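Local atomic coordinates of hypothetical UPF0271 protein TTHB195 (Thermus thermophilus, PDB entry 2DFA), a protein that probably cleaves 5-oxoproline to L-glutamate at the cost of ATP hydrolysis, as the A subunit of a three-component 5-oxoprolinase. Residues S12-P26 against R44-G56. Residues are numbered along the deposited sequence; the frame is centred on the assembly and turned at random.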
loop_
_atom_site.group_PDB
_atom_site.type_symbol
_atom_site.label_atom_id
_atom_site.label_comp_id
_atom_site.label_asym_id
_atom_site.label_seq_id
_atom_site.Cartn_x
_atom_site.Cartn_y
_atom_site.Cartn_z
ATOM N N SER A 12 3.894 -15.265 -1.289
ATOM C CA SER A 12 3.950 -14.844 0.108
ATOM C C SER A 12 4.263 -13.348 0.147
ATOM O O SER A 12 4.940 -12.823 -0.744
ATOM C CB SER A 12 5.050 -15.605 0.862
ATOM O OG SER A 12 4.799 -17.001 0.891
ATOM N N TYR A 13 3.784 -12.667 1.180
ATOM C CA TYR A 13 4.023 -11.233 1.301
ATOM C C TYR A 13 4.475 -10.887 2.713
ATOM O O TYR A 13 3.698 -10.993 3.668
ATOM C CB TYR A 13 2.743 -10.460 0.964
ATOM C CG TYR A 13 2.966 -8.973 0.802
ATOM C CD1 TYR A 13 3.323 -8.430 -0.436
ATOM C CD2 TYR A 13 2.844 -8.108 1.892
ATOM C CE1 TYR A 13 3.552 -7.060 -0.582
ATOM C CE2 TYR A 13 3.071 -6.739 1.754
ATOM C CZ TYR A 13 3.422 -6.223 0.521
ATOM O OH TYR A 13 3.642 -4.867 0.392
ATOM N N GLY A 14 5.727 -10.459 2.842
ATOM C CA GLY A 14 6.251 -10.117 4.151
ATOM C C GLY A 14 6.130 -11.290 5.110
ATOM O O GLY A 14 6.590 -12.394 4.818
ATOM N N ALA A 15 5.497 -11.050 6.253
ATOM C CA ALA A 15 5.305 -12.082 7.264
ATOM C C ALA A 15 4.196 -13.064 6.882
ATOM O O ALA A 15 4.059 -14.116 7.508
ATOM C CB ALA A 15 4.982 -11.431 8.613
ATOM N N PHE A 16 3.413 -12.722 5.859
ATOM C CA PHE A 16 2.305 -13.572 5.414
ATOM C C PHE A 16 2.728 -14.673 4.441
ATOM O O PHE A 16 2.749 -14.468 3.227
ATOM C CB PHE A 16 1.216 -12.720 4.755
ATOM C CG PHE A 16 0.660 -11.645 5.649
ATOM C CD1 PHE A 16 -0.095 -11.978 6.774
ATOM C CD2 PHE A 16 0.909 -10.303 5.383
ATOM C CE1 PHE A 16 -0.593 -10.986 7.621
ATOM C CE2 PHE A 16 0.415 -9.302 6.228
ATOM C CZ PHE A 16 -0.336 -9.647 7.348
ATOM N N ALA A 17 3.061 -15.841 4.977
ATOM C CA ALA A 17 3.457 -16.965 4.139
ATOM C C ALA A 17 2.237 -17.431 3.340
ATOM O O ALA A 17 1.119 -17.480 3.864
ATOM C CB ALA A 17 3.995 -18.104 5.010
ATOM N N TYR A 18 2.447 -17.757 2.068
ATOM C CA TYR A 18 1.354 -18.220 1.214
ATOM C C TYR A 18 1.786 -19.362 0.290
ATOM O O TYR A 18 2.896 -19.357 -0.244
ATOM C CB TYR A 18 0.824 -17.065 0.359
ATOM C CG TYR A 18 -0.489 -17.372 -0.329
ATOM C CD1 TYR A 18 -1.704 -17.128 0.310
ATOM C CD2 TYR A 18 -0.516 -17.930 -1.610
ATOM C CE1 TYR A 18 -2.916 -17.430 -0.308
ATOM C CE2 TYR A 18 -1.723 -18.237 -2.237
ATOM C CZ TYR A 18 -2.918 -17.984 -1.579
ATOM O OH TYR A 18 -4.115 -18.285 -2.189
ATOM N N GLY A 19 0.900 -20.334 0.106
ATOM C CA GLY A 19 1.194 -21.457 -0.769
ATOM C C GLY A 19 2.062 -22.545 -0.164
ATOM O O GLY A 19 2.257 -22.600 1.048
ATOM N N HIS A 20 2.581 -23.417 -1.022
ATOM C CA HIS A 20 3.444 -24.516 -0.592
ATOM C C HIS A 20 4.612 -24.642 -1.562
ATOM O O HIS A 20 4.879 -25.726 -2.091
ATOM C CB HIS A 20 2.669 -25.838 -0.580
ATOM C CG HIS A 20 1.405 -25.796 0.222
ATOM N ND1 HIS A 20 0.216 -25.324 -0.288
ATOM C CD2 HIS A 20 1.152 -26.155 1.502
ATOM C CE1 HIS A 20 -0.719 -25.395 0.644
ATOM N NE2 HIS A 20 -0.177 -25.895 1.739
ATOM N N ASP A 21 5.306 -23.531 -1.797
ATOM C CA ASP A 21 6.436 -23.515 -2.721
ATOM C C ASP A 21 7.427 -24.658 -2.474
ATOM O O ASP A 21 7.885 -25.305 -3.416
ATOM C CB ASP A 21 7.175 -22.172 -2.631
ATOM C CG ASP A 21 6.321 -20.988 -3.093
ATOM O OD1 ASP A 21 5.137 -21.179 -3.445
ATOM O OD2 ASP A 21 6.849 -19.856 -3.104
ATOM N N ARG A 22 7.760 -24.900 -1.212
ATOM C CA ARG A 22 8.709 -25.954 -0.861
ATOM C C ARG A 22 8.271 -27.333 -1.358
ATOM O O ARG A 22 9.095 -28.138 -1.787
ATOM C CB ARG A 22 8.899 -26.000 0.655
ATOM C CG ARG A 22 9.471 -24.727 1.250
ATOM C CD ARG A 22 8.959 -24.534 2.665
ATOM N NE ARG A 22 7.499 -24.460 2.687
ATOM C CZ ARG A 22 6.769 -24.342 3.793
ATOM N NH1 ARG A 22 7.359 -24.282 4.980
ATOM N NH2 ARG A 22 5.447 -24.282 3.708
ATOM N N GLU A 23 6.972 -27.600 -1.300
ATOM C CA GLU A 23 6.439 -28.886 -1.733
ATOM C C GLU A 23 6.196 -28.958 -3.236
ATOM O O GLU A 23 6.326 -30.026 -3.845
ATOM C CB GLU A 23 5.130 -29.181 -0.999
ATOM C CG GLU A 23 5.258 -29.292 0.518
ATOM C CD GLU A 23 5.701 -27.993 1.174
ATOM O OE1 GLU A 23 5.049 -26.951 0.941
ATOM O OE2 GLU A 23 6.700 -28.017 1.928
ATOM N N ILE A 24 5.859 -27.821 -3.836
ATOM C CA ILE A 24 5.566 -27.765 -5.264
ATOM C C ILE A 24 6.773 -27.691 -6.202
ATOM O O ILE A 24 6.783 -28.337 -7.246
ATOM C CB ILE A 24 4.628 -26.569 -5.581
ATOM C CG1 ILE A 24 3.247 -26.808 -4.971
ATOM C CG2 ILE A 24 4.513 -26.374 -7.089
ATOM C CD1 ILE A 24 2.446 -27.900 -5.658
ATOM N N PHE A 25 7.785 -26.909 -5.841
ATOM C CA PHE A 25 8.963 -26.756 -6.697
ATOM C C PHE A 25 9.644 -28.044 -7.149
ATOM O O PHE A 25 10.092 -28.143 -8.291
ATOM C CB PHE A 25 9.990 -25.848 -6.022
ATOM C CG PHE A 25 9.715 -24.383 -6.209
ATOM C CD1 PHE A 25 8.452 -23.861 -5.946
ATOM C CD2 PHE A 25 10.719 -23.521 -6.633
ATOM C CE1 PHE A 25 8.197 -22.498 -6.103
ATOM C CE2 PHE A 25 10.471 -22.155 -6.792
ATOM C CZ PHE A 25 9.211 -21.645 -6.526
ATOM N N PRO A 26 9.744 -29.047 -6.266
ATOM C CA PRO A 26 10.398 -30.285 -6.701
ATOM C C PRO A 26 9.554 -31.109 -7.679
ATOM O O PRO A 26 10.018 -32.117 -8.214
ATOM C CB PRO A 26 10.650 -31.016 -5.383
ATOM C CG PRO A 26 9.476 -30.600 -4.549
ATOM C CD PRO A 26 9.376 -29.114 -4.840
ATOM N N ARG A 44 10.407 -12.141 -0.337
ATOM C CA ARG A 44 9.761 -13.393 -0.724
ATOM C C ARG A 44 10.076 -13.751 -2.175
ATOM O O ARG A 44 10.142 -14.929 -2.533
ATOM C CB ARG A 44 8.252 -13.287 -0.527
ATOM C CG ARG A 44 7.851 -13.148 0.928
ATOM C CD ARG A 44 8.233 -14.392 1.744
ATOM N NE ARG A 44 7.614 -14.360 3.070
ATOM C CZ ARG A 44 7.573 -15.390 3.913
ATOM N NH1 ARG A 44 8.120 -16.557 3.581
ATOM N NH2 ARG A 44 6.967 -15.255 5.089
ATOM N N ILE A 45 10.260 -12.738 -3.016
ATOM C CA ILE A 45 10.605 -12.998 -4.408
ATOM C C ILE A 45 12.001 -13.609 -4.424
ATOM O O ILE A 45 12.239 -14.638 -5.064
ATOM C CB ILE A 45 10.608 -11.694 -5.249
ATOM C CG1 ILE A 45 9.174 -11.164 -5.388
ATOM C CG2 ILE A 45 11.226 -11.955 -6.622
ATOM C CD1 ILE A 45 9.064 -9.853 -6.169
ATOM N N LEU A 46 12.921 -12.967 -3.710
ATOM C CA LEU A 46 14.299 -13.431 -3.632
ATOM C C LEU A 46 14.337 -14.871 -3.130
ATOM O O LEU A 46 15.083 -15.702 -3.655
ATOM C CB LEU A 46 15.108 -12.528 -2.696
ATOM C CG LEU A 46 16.572 -12.932 -2.497
ATOM C CD1 LEU A 46 17.277 -12.991 -3.848
ATOM C CD2 LEU A 46 17.254 -11.938 -1.581
ATOM N N GLU A 47 13.526 -15.155 -2.119
ATOM C CA GLU A 47 13.440 -16.493 -1.541
ATOM C C GLU A 47 12.946 -17.523 -2.565
ATOM O O GLU A 47 13.502 -18.626 -2.670
ATOM C CB GLU A 47 12.494 -16.474 -0.333
ATOM C CG GLU A 47 12.135 -17.851 0.212
ATOM C CD GLU A 47 11.154 -17.777 1.370
ATOM O OE1 GLU A 47 10.020 -17.276 1.174
ATOM O OE2 GLU A 47 11.523 -18.214 2.479
ATOM N N ALA A 48 11.906 -17.162 -3.312
ATOM C CA ALA A 48 11.325 -18.048 -4.315
ATOM C C ALA A 48 12.286 -18.309 -5.462
ATOM O O ALA A 48 12.352 -19.421 -5.984
ATOM C CB ALA A 48 10.008 -17.456 -4.853
ATOM N N VAL A 49 13.020 -17.279 -5.864
ATOM C CA VAL A 49 13.987 -17.412 -6.947
ATOM C C VAL A 49 15.113 -18.343 -6.507
ATOM O O VAL A 49 15.578 -19.189 -7.280
ATOM C CB VAL A 49 14.563 -16.033 -7.348
ATOM C CG1 VAL A 49 15.763 -16.204 -8.270
ATOM C CG2 VAL A 49 13.470 -15.208 -8.062
ATOM N N ARG A 50 15.546 -18.195 -5.261
ATOM C CA ARG A 50 16.609 -19.049 -4.745
ATOM C C ARG A 50 16.139 -20.498 -4.709
ATOM O O ARG A 50 16.881 -21.409 -5.083
ATOM C CB ARG A 50 17.042 -18.566 -3.355
ATOM C CG ARG A 50 17.835 -17.262 -3.434
ATOM C CD ARG A 50 18.228 -16.686 -2.080
ATOM N NE ARG A 50 19.189 -15.595 -2.262
ATOM C CZ ARG A 50 19.580 -14.756 -1.308
ATOM N NH1 ARG A 50 19.096 -14.862 -0.076
ATOM N NH2 ARG A 50 20.462 -13.807 -1.591
ATOM N N LEU A 51 14.897 -20.706 -4.281
ATOM C CA LEU A 51 14.326 -22.049 -4.209
ATOM C C LEU A 51 14.233 -22.678 -5.595
ATOM O O LEU A 51 14.604 -23.839 -5.784
ATOM C CB LEU A 51 12.935 -21.998 -3.572
ATOM C CG LEU A 51 12.246 -23.333 -3.269
ATOM C CD1 LEU A 51 13.052 -24.106 -2.224
ATOM C CD2 LEU A 51 10.836 -23.070 -2.758
ATOM N N ALA A 52 13.734 -21.913 -6.564
ATOM C CA ALA A 52 13.604 -22.401 -7.931
ATOM C C ALA A 52 14.967 -22.813 -8.475
ATOM O O ALA A 52 15.109 -23.870 -9.093
ATOM C CB ALA A 52 12.991 -21.321 -8.821
ATOM N N LYS A 53 15.964 -21.967 -8.242
ATOM C CA LYS A 53 17.328 -22.226 -8.699
ATOM C C LYS A 53 17.858 -23.517 -8.080
ATOM O O LYS A 53 18.480 -24.334 -8.759
ATOM C CB LYS A 53 18.239 -21.066 -8.302
ATOM C CG LYS A 53 19.684 -21.221 -8.753
ATOM C CD LYS A 53 20.491 -20.005 -8.334
ATOM C CE LYS A 53 21.926 -20.067 -8.832
ATOM N NZ LYS A 53 22.656 -18.829 -8.449
ATOM N N ALA A 54 17.611 -23.685 -6.786
ATOM C CA ALA A 54 18.061 -24.872 -6.072
ATOM C C ALA A 54 17.418 -26.125 -6.656
ATOM O O ALA A 54 18.029 -27.193 -6.669
ATOM C CB ALA A 54 17.722 -24.750 -4.590
ATOM N N HIS A 55 16.191 -25.992 -7.155
ATOM C CA HIS A 55 15.490 -27.134 -7.733
ATOM C C HIS A 55 15.514 -27.194 -9.255
ATOM O O HIS A 55 14.836 -28.029 -9.852
ATOM C CB HIS A 55 14.038 -27.173 -7.249
ATOM C CG HIS A 55 13.893 -27.564 -5.813
ATOM N ND1 HIS A 55 14.103 -26.682 -4.775
ATOM C CD2 HIS A 55 13.606 -28.758 -5.241
ATOM C CE1 HIS A 55 13.950 -27.314 -3.625
ATOM N NE2 HIS A 55 13.648 -28.576 -3.879
ATOM N N GLY A 56 16.288 -26.314 -9.881
ATOM C CA GLY A 56 16.369 -26.307 -11.331
ATOM C C GLY A 56 15.041 -26.049 -12.026
ATOM O O GLY A 56 14.766 -26.614 -13.087
#
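In the parallel alpha/beta fold of this LamB/PxpA family member, the type II' beta turn from Tyr13 to Phe16 and the short helix 21-24 lie along helix 42-54, and Arg44 fastens the turn to it. Gly14 O meets the guanidinium side-on, Arg44 NE at 2.8 Å and Arg44 NH2 at 2.9 Å, so two donors in the carbonyl plane grip one oxygen. With CG anti to its own carbonyl carbon (chi1 -66°) and a bend at chi2, the chain passes Ser12, whose CB lies 3.5 Å from Arg44 CD. Glu47 OE1 accepts Arg44 NH1 through its syn lone pair in a salt bridge, which together with the Gly14 bonds helps hold the guanidinium's rotation. A leucine in place of Arg44 has neither donor for Gly14 O nor a charge for Glu47, and would probably leave the turn less firmly tied to the helix. Toward the other end, Phe25, which also packs on Ala9 of the central sheet, receives Leu51 CD2 over the centre of one ring face, 3.9 Å from the centroid. Phe25 CE2 presses close to Ala52 CB, at 3.3 Å. Pro26 CB touches His55 CD2, while His55 ND1 bonds back to Leu51 O at 3.1 Å, from the opposite face of that carbonyl's plane to His55 N.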